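Local coordinates for ABC transporter periplasmic-binding protein YtfQ (PDB 6HBD), which binds beta-D-galactofuranose in a cleft between two lobes and probably delivers furanose sugars to an ABC transporter, at residues I77-V82 with R106-Q111; A17-F22 with G47-F52; G57-Q62 with T85-V90; Q133-Q138 with E169-N174. All coordinates share one frame; numbering follows the deposited sequence.

Contact 1: residues I77-V82 with R106-Q111; sequences IAFSPV and RAVDTQ. With GZL (beta-D-galactofuranose), chain L.
R106 brings its NH2 to 2.9 Å from O4 of the galactofuranose, while P81 and S80 line the arginine chain behind that nitrogen. NE of R106 is 3.2 Å from O5 of the sugar. The proline ring and the arginine side chain run past each other in opposite directions. The carbonyl oxygen of P81 lies against the methylene chain, with R106 CD 3.2 Å and R106 CB 3.3 Å from P81 O, and the proline ring also rests on the arginine backbone, its CD 3.2 Å from R106 O. R106 starts from a first torsion between staggered positions (chi1 -98°) and then runs extended from CG to NE, which carries the guanidinium past the turn at S80-V82 to the sugar. S80 borders the same chain, OG being 3.6 Å from R106 CD; that hydroxyl is hydrogen-bonded to D105, which also binds the sugar. Next along the proline ring, V108 crosses it at about a right angle, brings CG1 within 3.4 Å of P81 CG and only grazes F79, whose CZ is 4.5 Å from that methyl. No hydrogen bond joins the two segments. The turn after strand 76-79 therefore meets R106 through its hydrocarbon part, leaving the guanidinium to the ligand: NH2 meets the ring oxygen O4 and NE approaches the hydroxyl oxygen O5, which probably lets one arginine sense both the furanose ring and its exocyclic arm.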
loop_
_atom_site.group_PDB
_atom_site.type_symbol
_atom_site.label_atom_id
_atom_site.label_comp_id
_atom_site.label_asym_id
_atom_site.label_seq_id
_atom_site.Cartn_x
_atom_site.Cartn_y
_atom_site.Cartn_z
ATOM N N ILE A 77 -3.278 -11.938 -17.286
ATOM C CA ILE A 77 -3.150 -12.209 -15.842
ATOM C C ILE A 77 -2.628 -10.948 -15.148
ATOM O O ILE A 77 -1.815 -10.207 -15.705
ATOM C CB ILE A 77 -2.258 -13.455 -15.526
ATOM C CG1 ILE A 77 -2.995 -14.746 -15.936
ATOM C CG2 ILE A 77 -1.880 -13.515 -14.031
ATOM C CD1 ILE A 77 -2.137 -16.019 -16.041
ATOM N N ALA A 78 -3.118 -10.700 -13.938
ATOM C CA ALA A 78 -2.667 -9.583 -13.129
ATOM C C ALA A 78 -2.678 -10.020 -11.691
ATOM O O ALA A 78 -3.460 -10.895 -11.324
ATOM C CB ALA A 78 -3.570 -8.385 -13.336
ATOM N N PHE A 79 -1.760 -9.478 -10.890
ATOM C CA PHE A 79 -1.665 -9.828 -9.477
ATOM C C PHE A 79 -0.906 -8.757 -8.725
ATOM O O PHE A 79 -0.342 -7.849 -9.339
ATOM C CB PHE A 79 -0.992 -11.209 -9.295
ATOM C CG PHE A 79 0.487 -11.290 -9.598
ATOM C CD1 PHE A 79 0.947 -11.277 -10.906
ATOM C CD2 PHE A 79 1.417 -11.417 -8.576
ATOM C CE1 PHE A 79 2.310 -11.313 -11.182
ATOM C CE2 PHE A 79 2.782 -11.455 -8.854
ATOM C CZ PHE A 79 3.217 -11.407 -10.156
ATOM N N SER A 80 -0.901 -8.866 -7.394
ATOM C CA SER A 80 -0.189 -7.952 -6.518
ATOM C C SER A 80 0.918 -8.769 -5.846
ATOM O O SER A 80 0.634 -9.480 -4.881
ATOM C CB SER A 80 -1.136 -7.352 -5.496
ATOM O OG SER A 80 -0.419 -6.810 -4.404
ATOM N N PRO A 81 2.170 -8.741 -6.372
ATOM C CA PRO A 81 3.245 -9.547 -5.763
ATOM C C PRO A 81 3.426 -9.313 -4.261
ATOM O O PRO A 81 4.015 -8.305 -3.857
ATOM C CB PRO A 81 4.501 -9.176 -6.573
ATOM C CG PRO A 81 4.063 -8.329 -7.669
ATOM C CD PRO A 81 2.647 -7.948 -7.521
ATOM N N VAL A 82 2.888 -10.235 -3.434
ATOM C CA VAL A 82 2.970 -10.134 -1.971
ATOM C C VAL A 82 4.369 -9.685 -1.499
ATOM O O VAL A 82 4.468 -8.735 -0.706
ATOM C CB VAL A 82 2.473 -11.406 -1.233
ATOM C CG1 VAL A 82 3.224 -12.661 -1.654
ATOM C CG2 VAL A 82 2.546 -11.222 0.279
ATOM N N ARG A 106 2.191 -3.488 -6.173
ATOM C CA ARG A 106 3.429 -4.080 -5.687
ATOM C C ARG A 106 4.269 -4.501 -6.893
ATOM O O ARG A 106 3.723 -4.963 -7.889
ATOM C CB ARG A 106 3.133 -5.288 -4.791
ATOM C CG ARG A 106 3.182 -4.939 -3.317
ATOM C CD ARG A 106 2.447 -5.918 -2.429
ATOM N NE ARG A 106 2.011 -5.303 -1.179
ATOM C CZ ARG A 106 1.462 -5.959 -0.162
ATOM N NH1 ARG A 106 1.263 -7.267 -0.232
ATOM N NH2 ARG A 106 1.123 -5.314 0.941
ATOM N N ALA A 107 5.592 -4.322 -6.797
ATOM C CA ALA A 107 6.538 -4.690 -7.842
ATOM C C ALA A 107 7.285 -5.990 -7.469
ATOM O O ALA A 107 7.090 -6.542 -6.380
ATOM C CB ALA A 107 7.520 -3.557 -8.067
ATOM N N VAL A 108 8.073 -6.497 -8.425
ATOM C CA VAL A 108 8.847 -7.728 -8.311
ATOM C C VAL A 108 10.327 -7.424 -8.431
ATOM O O VAL A 108 10.715 -6.295 -8.728
ATOM C CB VAL A 108 8.417 -8.796 -9.358
ATOM C CG1 VAL A 108 6.963 -9.186 -9.177
ATOM C CG2 VAL A 108 8.682 -8.352 -10.792
ATOM N N ASP A 109 11.151 -8.442 -8.149
ATOM C CA ASP A 109 12.611 -8.435 -8.312
ATOM C C ASP A 109 12.830 -9.623 -9.229
ATOM O O ASP A 109 12.797 -10.777 -8.770
ATOM C CB ASP A 109 13.364 -8.630 -6.978
ATOM C CG ASP A 109 13.706 -7.358 -6.207
ATOM O OD1 ASP A 109 13.549 -6.243 -6.778
ATOM O OD2 ASP A 109 14.125 -7.475 -5.027
ATOM N N THR A 110 12.912 -9.337 -10.542
ATOM C CA THR A 110 13.048 -10.370 -11.545
ATOM C C THR A 110 14.377 -10.262 -12.274
ATOM O O THR A 110 14.859 -9.155 -12.544
ATOM C CB THR A 110 11.860 -10.345 -12.470
ATOM O OG1 THR A 110 11.770 -11.631 -13.099
ATOM C CG2 THR A 110 11.931 -9.198 -13.502
ATOM N N GLN A 111 14.946 -11.447 -12.609
ATOM C CA GLN A 111 16.223 -11.617 -13.294
ATOM C C GLN A 111 15.981 -11.927 -14.787
ATOM O O GLN A 111 16.916 -12.353 -15.473
ATOM C CB GLN A 111 17.042 -12.759 -12.631
ATOM C CG GLN A 111 17.371 -12.561 -11.137
ATOM C CD GLN A 111 16.205 -12.794 -10.177
ATOM O OE1 GLN A 111 15.271 -13.571 -10.431
ATOM N NE2 GLN A 111 16.232 -12.135 -9.029
HETATM C C6 GZL L . 0.401 -0.363 -1.581
HETATM C C5 GZL L . -0.240 -1.692 -1.243
HETATM C C4 GZL L . -0.196 -1.988 0.247
HETATM C C3 GZL L . -0.922 -0.980 1.131
HETATM C C2 GZL L . -1.224 -1.828 2.352
HETATM O O6 GZL L . 0.496 -0.213 -2.992
HETATM O O5 GZL L . 0.345 -2.754 -2.002
HETATM O O4 GZL L . -0.887 -3.230 0.508
HETATM O O3 GZL L . -0.161 0.159 1.494
HETATM C C1 GZL L . -1.675 -3.124 1.702
HETATM O O2 GZL L . -2.246 -1.308 3.188
HETATM O O1 GZL L . -1.326 -4.070 2.648
#

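Contact 2: residues A17-F22 with G47-F52; sequences ALTLGF and GVNLKF
Four main-chain hydrogen bonds zip L18-F22 to N49-K51 in parallel register. N49 N gives to L18 O at 2.7 Å and L20 N to N49 O at 2.8 Å, after which K51 N reaches L20 O and F22 N reaches K51 O. The last donor sits above the carbonyl plane of K51, 40° out of it. CA-H...O contacts, such as G21 CA to K51 O at 3.3 Å, fill in between these bonds.

Apolar packing collects on the face of the sheet that carries L20, L50, F22 and F52. L20 and L50 lie side by side pointing the same way, their CD1 atoms 3.5 Å apart, and the same L50 CD1 rests 3.8 Å from F22 CB. L20 CB touches V48 CG1 at 3.4 Å. The F22 and F52 side chains are likewise side by side, CD2 of F22 being 4.2 Å from CE1 of F52. Helix 30-46 covers this face, with I39 on F22 and A43 on L50.

The opposite face carries T19, N49 and K51; there the T19 methyl CG2 stands 3.6 Å from N49 OD1. Strand 19-24, helix 30-46 and strand 49-54 thus form the beta-alpha-beta crossover that opens the Rossmann-like first lobe of a periplasmic binding protein, with 49-54 outermost in its sheet.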
loop_
_atom_site.group_PDB
_atom_site.type_symbol
_atom_site.label_atom_id
_atom_site.label_comp_id
_atom_site.label_asym_id
_atom_site.label_seq_id
_atom_site.Cartn_x
_atom_site.Cartn_y
_atom_site.Cartn_z
ATOM N N ALA A 17 -16.229 -12.546 -23.960
ATOM C CA ALA A 17 -15.503 -11.271 -23.764
ATOM C C ALA A 17 -14.136 -11.507 -23.116
ATOM O O ALA A 17 -13.853 -12.627 -22.683
ATOM C CB ALA A 17 -16.321 -10.355 -22.855
ATOM N N LEU A 18 -13.319 -10.434 -22.975
ATOM C CA LEU A 18 -11.990 -10.523 -22.341
ATOM C C LEU A 18 -12.043 -11.289 -21.013
ATOM O O LEU A 18 -12.912 -11.019 -20.182
ATOM C CB LEU A 18 -11.399 -9.131 -22.086
ATOM C CG LEU A 18 -10.019 -9.099 -21.430
ATOM C CD1 LEU A 18 -8.955 -9.559 -22.387
ATOM C CD2 LEU A 18 -9.675 -7.712 -20.978
ATOM N N THR A 19 -11.118 -12.242 -20.825
ATOM C CA THR A 19 -11.037 -13.054 -19.611
ATOM C C THR A 19 -9.797 -12.609 -18.847
ATOM O O THR A 19 -8.699 -12.615 -19.405
ATOM C CB THR A 19 -11.010 -14.549 -19.951
ATOM O OG1 THR A 19 -12.067 -14.852 -20.878
ATOM C CG2 THR A 19 -11.118 -15.419 -18.707
ATOM N N LEU A 20 -9.982 -12.184 -17.589
ATOM C CA LEU A 20 -8.911 -11.679 -16.731
ATOM C C LEU A 20 -8.816 -12.553 -15.499
ATOM O O LEU A 20 -9.841 -12.951 -14.954
ATOM C CB LEU A 20 -9.263 -10.231 -16.324
ATOM C CG LEU A 20 -8.207 -9.329 -15.644
ATOM C CD1 LEU A 20 -8.274 -9.411 -14.142
ATOM C CD2 LEU A 20 -6.821 -9.561 -16.168
ATOM N N GLY A 21 -7.602 -12.892 -15.094
ATOM C CA GLY A 21 -7.351 -13.650 -13.877
ATOM C C GLY A 21 -6.606 -12.756 -12.906
ATOM O O GLY A 21 -5.521 -12.267 -13.250
ATOM N N PHE A 22 -7.191 -12.460 -11.733
ATOM C CA PHE A 22 -6.529 -11.608 -10.748
ATOM C C PHE A 22 -6.183 -12.417 -9.523
ATOM O O PHE A 22 -7.073 -13.053 -8.964
ATOM C CB PHE A 22 -7.370 -10.390 -10.348
ATOM C CG PHE A 22 -6.502 -9.343 -9.683
ATOM C CD1 PHE A 22 -5.751 -8.464 -10.441
ATOM C CD2 PHE A 22 -6.319 -9.340 -8.309
ATOM C CE1 PHE A 22 -4.894 -7.553 -9.839
ATOM C CE2 PHE A 22 -5.441 -8.441 -7.712
ATOM C CZ PHE A 22 -4.737 -7.554 -8.481
ATOM N N GLY A 47 -17.192 -5.176 -18.396
ATOM C CA GLY A 47 -17.610 -6.403 -19.067
ATOM C C GLY A 47 -16.460 -7.371 -19.254
ATOM O O GLY A 47 -16.316 -7.982 -20.320
ATOM N N VAL A 48 -15.619 -7.492 -18.212
ATOM C CA VAL A 48 -14.443 -8.361 -18.204
ATOM C C VAL A 48 -14.825 -9.611 -17.423
ATOM O O VAL A 48 -15.429 -9.480 -16.349
ATOM C CB VAL A 48 -13.244 -7.620 -17.553
ATOM C CG1 VAL A 48 -12.089 -8.575 -17.252
ATOM C CG2 VAL A 48 -12.790 -6.462 -18.434
ATOM N N ASN A 49 -14.496 -10.820 -17.949
ATOM C CA ASN A 49 -14.782 -12.051 -17.207
ATOM C C ASN A 49 -13.652 -12.227 -16.189
ATOM O O ASN A 49 -12.570 -12.693 -16.539
ATOM C CB ASN A 49 -14.939 -13.279 -18.124
ATOM C CG ASN A 49 -15.233 -14.540 -17.333
ATOM O OD1 ASN A 49 -14.422 -15.469 -17.281
ATOM N ND2 ASN A 49 -16.387 -14.591 -16.662
ATOM N N LEU A 50 -13.892 -11.800 -14.945
ATOM C CA LEU A 50 -12.884 -11.857 -13.888
ATOM C C LEU A 50 -12.827 -13.226 -13.243
ATOM O O LEU A 50 -13.860 -13.783 -12.853
ATOM C CB LEU A 50 -13.151 -10.791 -12.802
ATOM C CG LEU A 50 -12.197 -10.759 -11.592
ATOM C CD1 LEU A 50 -10.818 -10.326 -11.995
ATOM C CD2 LEU A 50 -12.718 -9.817 -10.526
ATOM N N LYS A 51 -11.607 -13.725 -13.072
ATOM C CA LYS A 51 -11.318 -14.972 -12.399
ATOM C C LYS A 51 -10.482 -14.535 -11.200
ATOM O O LYS A 51 -9.260 -14.442 -11.259
ATOM C CB LYS A 51 -10.587 -15.938 -13.344
ATOM C CG LYS A 51 -11.453 -16.439 -14.505
ATOM C CD LYS A 51 -12.447 -17.524 -14.070
ATOM C CE LYS A 51 -13.102 -18.224 -15.240
ATOM N NZ LYS A 51 -13.810 -19.461 -14.817
ATOM N N PHE A 52 -11.178 -14.130 -10.154
ATOM C CA PHE A 52 -10.570 -13.606 -8.940
ATOM C C PHE A 52 -10.084 -14.732 -8.031
ATOM O O PHE A 52 -10.794 -15.719 -7.863
ATOM C CB PHE A 52 -11.594 -12.752 -8.205
ATOM C CG PHE A 52 -11.013 -11.983 -7.059
ATOM C CD1 PHE A 52 -10.370 -10.778 -7.267
ATOM C CD2 PHE A 52 -11.127 -12.456 -5.764
ATOM C CE1 PHE A 52 -9.851 -10.061 -6.200
ATOM C CE2 PHE A 52 -10.622 -11.733 -4.694
ATOM C CZ PHE A 52 -9.968 -10.554 -4.920
#

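Contact 3: residues G57-Q62 with T85-V90; sequences GEQEKQ and TGWDAV. With ZN (zinc ion), chain E.
With CG anti to the backbone N (chi1 177°) and its chain extended beyond, Q59 reaches from the start of helix 59-72 to W87, whose own CG is anti to the carbonyl carbon and turns the indole to meet it. Helices 59-72 and 88-97 flank strand 76-79 in the chain, and the contact joins the beginning of helix 59-72 to the segment leading into the next helix of the alpha/beta first lobe. The side chains come from opposite directions, and Q59 NE2 settles over the centre of one indole face of W87, 3.2 Å above its plane; the amide is inclined 39° to the ring. Q59 NE2 also donates a hydrogen bond to T85 O at 2.8 Å. That acceptor lies practically in the amide plane, which helps to set the rotation of the group above the ring. At the ring's rim Q62 crosses obliquely, its OE1 3.6 Å from W87 CH2, and its amide is turned 82° from the indole. The polar end of Q62 is bound to the backbone of V82 and S80, and W87 NE1 is hydrogen-bonded to V83 O; both side chains thus bond to the backbone that follows strand 76-79. G86, lacking a side chain, leaves room for the Q59 amide. D88, next to W87 in the chain, shares a zinc ion with D112: D88 OD1 binds the metal at 1.9 Å.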
loop_
_atom_site.group_PDB
_atom_site.type_symbol
_atom_site.label_atom_id
_atom_site.label_comp_id
_atom_site.label_asym_id
_atom_site.label_seq_id
_atom_site.Cartn_x
_atom_site.Cartn_y
_atom_site.Cartn_z
ATOM N N GLY A 57 -2.495 -14.060 2.099
ATOM C CA GLY A 57 -1.199 -13.612 2.599
ATOM C C GLY A 57 -0.036 -14.574 2.442
ATOM O O GLY A 57 1.008 -14.362 3.066
ATOM N N GLU A 58 -0.160 -15.583 1.555
ATOM C CA GLU A 58 0.874 -16.608 1.351
ATOM C C GLU A 58 1.224 -16.728 -0.129
ATOM O O GLU A 58 0.358 -17.066 -0.940
ATOM C CB GLU A 58 0.428 -17.958 1.942
ATOM C CG GLU A 58 -1.026 -18.321 1.697
ATOM C CD GLU A 58 -1.468 -19.617 2.340
ATOM O OE1 GLU A 58 -2.144 -20.420 1.654
ATOM O OE2 GLU A 58 -1.145 -19.825 3.532
ATOM N N GLN A 59 2.498 -16.433 -0.468
ATOM C CA GLN A 59 3.017 -16.407 -1.847
ATOM C C GLN A 59 2.767 -17.667 -2.663
ATOM O O GLN A 59 2.559 -17.576 -3.866
ATOM C CB GLN A 59 4.524 -16.102 -1.834
ATOM C CG GLN A 59 5.174 -16.123 -3.220
ATOM C CD GLN A 59 6.487 -15.384 -3.298
ATOM O OE1 GLN A 59 7.176 -15.145 -2.296
ATOM N NE2 GLN A 59 6.888 -15.053 -4.511
ATOM N N GLU A 60 2.805 -18.828 -2.010
ATOM C CA GLU A 60 2.635 -20.128 -2.663
ATOM C C GLU A 60 1.233 -20.251 -3.244
ATOM O O GLU A 60 1.079 -20.901 -4.278
ATOM C CB GLU A 60 2.914 -21.303 -1.684
ATOM C CG GLU A 60 4.367 -21.445 -1.238
ATOM C CD GLU A 60 4.942 -20.277 -0.454
ATOM O OE1 GLU A 60 6.077 -19.849 -0.770
ATOM O OE2 GLU A 60 4.240 -19.763 0.450
ATOM N N LYS A 61 0.225 -19.621 -2.603
ATOM C CA LYS A 61 -1.154 -19.662 -3.071
ATOM C C LYS A 61 -1.402 -18.637 -4.206
ATOM O O LYS A 61 -2.303 -18.857 -5.017
ATOM C CB LYS A 61 -2.127 -19.524 -1.883
ATOM C CG LYS A 61 -3.576 -19.966 -2.165
ATOM C CD LYS A 61 -3.783 -21.488 -2.353
ATOM C CE LYS A 61 -4.721 -21.821 -3.504
ATOM N NZ LYS A 61 -6.107 -21.305 -3.288
ATOM N N GLN A 62 -0.581 -17.565 -4.310
ATOM C CA GLN A 62 -0.650 -16.626 -5.448
ATOM C C GLN A 62 -0.039 -17.335 -6.664
ATOM O O GLN A 62 -0.540 -17.210 -7.783
ATOM C CB GLN A 62 0.161 -15.333 -5.199
ATOM C CG GLN A 62 -0.472 -14.328 -4.254
ATOM C CD GLN A 62 0.014 -12.921 -4.517
ATOM O OE1 GLN A 62 1.013 -12.444 -3.948
ATOM N NE2 GLN A 62 -0.684 -12.211 -5.389
ATOM N N THR A 85 10.354 -11.100 -4.354
ATOM C CA THR A 85 11.081 -12.283 -4.846
ATOM C C THR A 85 10.305 -13.639 -4.917
ATOM O O THR A 85 9.385 -13.882 -4.137
ATOM C CB THR A 85 12.249 -12.431 -3.880
ATOM O OG1 THR A 85 11.682 -12.767 -2.603
ATOM C CG2 THR A 85 13.086 -11.128 -3.762
ATOM N N GLY A 86 10.723 -14.507 -5.838
ATOM C CA GLY A 86 10.198 -15.866 -6.007
ATOM C C GLY A 86 9.199 -16.094 -7.128
ATOM O O GLY A 86 8.453 -17.079 -7.075
ATOM N N TRP A 87 9.183 -15.212 -8.159
ATOM C CA TRP A 87 8.226 -15.291 -9.284
ATOM C C TRP A 87 8.834 -15.829 -10.608
ATOM O O TRP A 87 8.090 -16.072 -11.566
ATOM C CB TRP A 87 7.628 -13.883 -9.536
ATOM C CG TRP A 87 7.087 -13.216 -8.306
ATOM C CD1 TRP A 87 7.652 -12.189 -7.603
ATOM C CD2 TRP A 87 5.901 -13.580 -7.604
ATOM N NE1 TRP A 87 6.881 -11.888 -6.505
ATOM C CE2 TRP A 87 5.804 -12.738 -6.475
ATOM C CE3 TRP A 87 4.891 -14.531 -7.831
ATOM C CZ2 TRP A 87 4.750 -12.830 -5.566
ATOM C CZ3 TRP A 87 3.856 -14.634 -6.918
ATOM C CH2 TRP A 87 3.790 -13.789 -5.802
ATOM N N ASP A 88 10.184 -15.960 -10.666
ATOM C CA ASP A 88 10.944 -16.387 -11.843
ATOM C C ASP A 88 10.241 -17.380 -12.746
ATOM O O ASP A 88 10.016 -17.088 -13.930
ATOM C CB ASP A 88 12.291 -16.992 -11.419
ATOM C CG ASP A 88 13.059 -17.518 -12.614
ATOM O OD1 ASP A 88 13.317 -16.722 -13.548
ATOM O OD2 ASP A 88 13.385 -18.734 -12.628
ATOM N N ALA A 89 9.953 -18.566 -12.186
ATOM C CA ALA A 89 9.347 -19.688 -12.892
ATOM C C ALA A 89 7.929 -19.387 -13.353
ATOM O O ALA A 89 7.617 -19.609 -14.531
ATOM C CB ALA A 89 9.352 -20.930 -12.009
ATOM N N VAL A 90 7.074 -18.878 -12.440
ATOM C CA VAL A 90 5.691 -18.555 -12.816
ATOM C C VAL A 90 5.669 -17.527 -13.890
ATOM O O VAL A 90 4.838 -17.656 -14.772
ATOM C CB VAL A 90 4.685 -18.165 -11.703
ATOM C CG1 VAL A 90 3.693 -19.290 -11.448
ATOM C CG2 VAL A 90 5.351 -17.702 -10.418
HETATM ZN ZN ZN E . 14.479 -16.878 -15.016
#

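Contact 4: residues Q133-Q138 with E169-N174; sequences QWVADQ and EGISKN
G170 lets helix 158-171 come close to helix 124-138: its CA is 4.3 Å from the CA of Q133, and with no side chain between them the two backbones pack directly on each other. A136 follows one turn on, placing its CB 3.7 Å from G170 O. The larger side chains arrange themselves around this close approach. Q133 leaves the helix with CG anti to the backbone N, then bends at its second torsion (chi2 56°), which folds the amide back along its own helix. Its OE1 comes 3.5 Å from G170 O, two oxygens without a bond between them, while its NE2 makes a weak hydrogen bond to D137 OD1 one turn later. Beneath, on the side facing the sheet, V135 and I171 cross at a slant. The isoleucine holds an unstaggered first torsion (chi1 -113°) that carries its CD1 to V135, 3.8 Å from V135 CB and 4.0 Å from V135 CG1. L177 and I148, from neighbouring strands of the second-lobe sheet, touch both side chains. A type I turn runs from I171 to N174, and S172 OG donates to E169 O at 2.7 Å. N174 points back toward helix 124-138; its ND2 passes A136 O at 3.7 Å and is hydrogen-bonded to Y139 O. Because no hydrogen bond links the two segments themselves, the helices are held here by close backbone approach and by aliphatic contact over the sheet, and the amides find partners outside the opposite segment: D137, weakly, for Q133 and Y139 for N174.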
loop_
_atom_site.group_PDB
_atom_site.type_symbol
_atom_site.label_atom_id
_atom_site.label_comp_id
_atom_site.label_asym_id
_atom_site.label_seq_id
_atom_site.Cartn_x
_atom_site.Cartn_y
_atom_site.Cartn_z
ATOM N N GLN A 133 9.368 13.780 6.199
ATOM C CA GLN A 133 9.578 15.222 6.126
ATOM C C GLN A 133 8.542 15.983 6.967
ATOM O O GLN A 133 8.817 17.111 7.358
ATOM C CB GLN A 133 9.609 15.688 4.653
ATOM C CG GLN A 133 9.918 17.175 4.426
ATOM C CD GLN A 133 11.218 17.651 5.041
ATOM O OE1 GLN A 133 12.207 16.912 5.096
ATOM N NE2 GLN A 133 11.262 18.912 5.484
ATOM N N TRP A 134 7.373 15.364 7.281
ATOM C CA TRP A 134 6.362 16.008 8.129
ATOM C C TRP A 134 6.851 16.003 9.562
ATOM O O TRP A 134 6.848 17.053 10.202
ATOM C CB TRP A 134 4.969 15.342 8.014
ATOM C CG TRP A 134 3.920 16.035 8.840
ATOM C CD1 TRP A 134 3.269 17.201 8.547
ATOM C CD2 TRP A 134 3.491 15.654 10.153
ATOM N NE1 TRP A 134 2.432 17.552 9.589
ATOM C CE2 TRP A 134 2.557 16.622 10.590
ATOM C CE3 TRP A 134 3.810 14.585 11.006
ATOM C CZ2 TRP A 134 1.935 16.544 11.834
ATOM C CZ3 TRP A 134 3.219 14.526 12.256
ATOM C CH2 TRP A 134 2.298 15.495 12.661
ATOM N N VAL A 135 7.304 14.833 10.049
ATOM C CA VAL A 135 7.868 14.671 11.405
ATOM C C VAL A 135 8.991 15.727 11.551
ATOM O O VAL A 135 8.943 16.576 12.444
ATOM C CB VAL A 135 8.422 13.229 11.638
ATOM C CG1 VAL A 135 8.990 13.078 13.054
ATOM C CG2 VAL A 135 7.355 12.163 11.361
ATOM N N ALA A 136 9.930 15.727 10.591
ATOM C CA ALA A 136 11.016 16.690 10.547
ATOM C C ALA A 136 10.515 18.135 10.600
ATOM O O ALA A 136 11.013 18.903 11.415
ATOM C CB ALA A 136 11.864 16.462 9.304
ATOM N N ASP A 137 9.512 18.498 9.785
ATOM C CA ASP A 137 8.969 19.867 9.790
ATOM C C ASP A 137 8.319 20.224 11.148
ATOM O O ASP A 137 8.390 21.391 11.570
ATOM C CB ASP A 137 7.939 20.072 8.648
ATOM C CG ASP A 137 8.503 20.236 7.252
ATOM O OD1 ASP A 137 9.707 20.553 7.126
ATOM O OD2 ASP A 137 7.737 20.058 6.280
ATOM N N GLN A 138 7.674 19.231 11.813
ATOM C CA GLN A 138 7.011 19.472 13.094
ATOM C C GLN A 138 8.040 19.725 14.202
ATOM O O GLN A 138 7.942 20.744 14.897
ATOM C CB GLN A 138 6.074 18.310 13.489
ATOM C CG GLN A 138 4.808 18.147 12.659
ATOM C CD GLN A 138 4.052 19.421 12.341
ATOM O OE1 GLN A 138 4.140 19.967 11.225
ATOM N NE2 GLN A 138 3.280 19.917 13.305
ATOM N N GLU A 169 14.929 8.821 4.765
ATOM C CA GLU A 169 15.441 10.019 4.117
ATOM C C GLU A 169 14.762 11.321 4.603
ATOM O O GLU A 169 15.440 12.345 4.721
ATOM C CB GLU A 169 15.325 9.898 2.586
ATOM C CG GLU A 169 15.906 11.106 1.871
ATOM C CD GLU A 169 16.261 10.892 0.424
ATOM O OE1 GLU A 169 17.093 11.671 -0.096
ATOM O OE2 GLU A 169 15.704 9.954 -0.193
ATOM N N GLY A 170 13.447 11.296 4.827
ATOM C CA GLY A 170 12.731 12.479 5.297
ATOM C C GLY A 170 13.238 12.941 6.649
ATOM O O GLY A 170 13.473 14.135 6.863
ATOM N N ILE A 171 13.478 11.949 7.528
ATOM C CA ILE A 171 14.008 12.101 8.888
ATOM C C ILE A 171 15.482 12.586 8.907
ATOM O O ILE A 171 15.857 13.360 9.792
ATOM C CB ILE A 171 13.818 10.728 9.670
ATOM C CG1 ILE A 171 12.817 10.858 10.808
ATOM C CG2 ILE A 171 15.131 10.092 10.209
ATOM C CD1 ILE A 171 11.446 11.310 10.414
ATOM N N SER A 172 16.302 12.095 7.950
ATOM C CA SER A 172 17.758 12.317 7.852
ATOM C C SER A 172 18.274 13.754 8.019
ATOM O O SER A 172 19.415 13.919 8.453
ATOM C CB SER A 172 18.303 11.774 6.530
ATOM O OG SER A 172 18.032 12.646 5.444
ATOM N N LYS A 173 17.491 14.778 7.661
ATOM C CA LYS A 173 17.966 16.161 7.748
ATOM C C LYS A 173 17.747 16.833 9.127
ATOM O O LYS A 173 17.919 18.049 9.241
ATOM C CB LYS A 173 17.337 16.998 6.614
ATOM C CG LYS A 173 17.713 16.529 5.195
ATOM C CD LYS A 173 19.164 16.859 4.820
ATOM C CE LYS A 173 19.436 16.710 3.340
ATOM N NZ LYS A 173 20.547 17.590 2.886
ATOM N N ASN A 174 17.377 16.062 10.166
ATOM C CA ASN A 174 17.196 16.588 11.530
ATOM C C ASN A 174 17.841 15.575 12.496
ATOM O O ASN A 174 17.430 14.406 12.517
ATOM C CB ASN A 174 15.728 16.799 11.847
ATOM C CG ASN A 174 15.470 17.753 12.991
ATOM O OD1 ASN A 174 16.316 18.035 13.867
ATOM N ND2 ASN A 174 14.292 18.237 13.039
#

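In the fold
Contacts 1, 2 and 3 belong to the first lobe, contact 4 to the second. Contacts 1 and 2 share a sheet: strands 76-79 and 19-24 are neighbours, and A78 N lies 3.0 Å from G21 O. Contacts 1 and 3, with centres 9 Å apart, are linked by Q62 OE1, 2.9 Å from V82 N, and by V108 CG1, 3.5 Å from W87 CD1. Q62 and W87 of contact 3 thus pack against the same turn that touches R106, a residue of the sugar pocket, while A107 N is hydrogen-bonded to zinc-binding D158 at the start of helix 158-171. The far part of that helix forms contact 4, whose nearest atoms are about 18 Å from contact 1; contacts 2 and 4 are about 44 Å apart between centres.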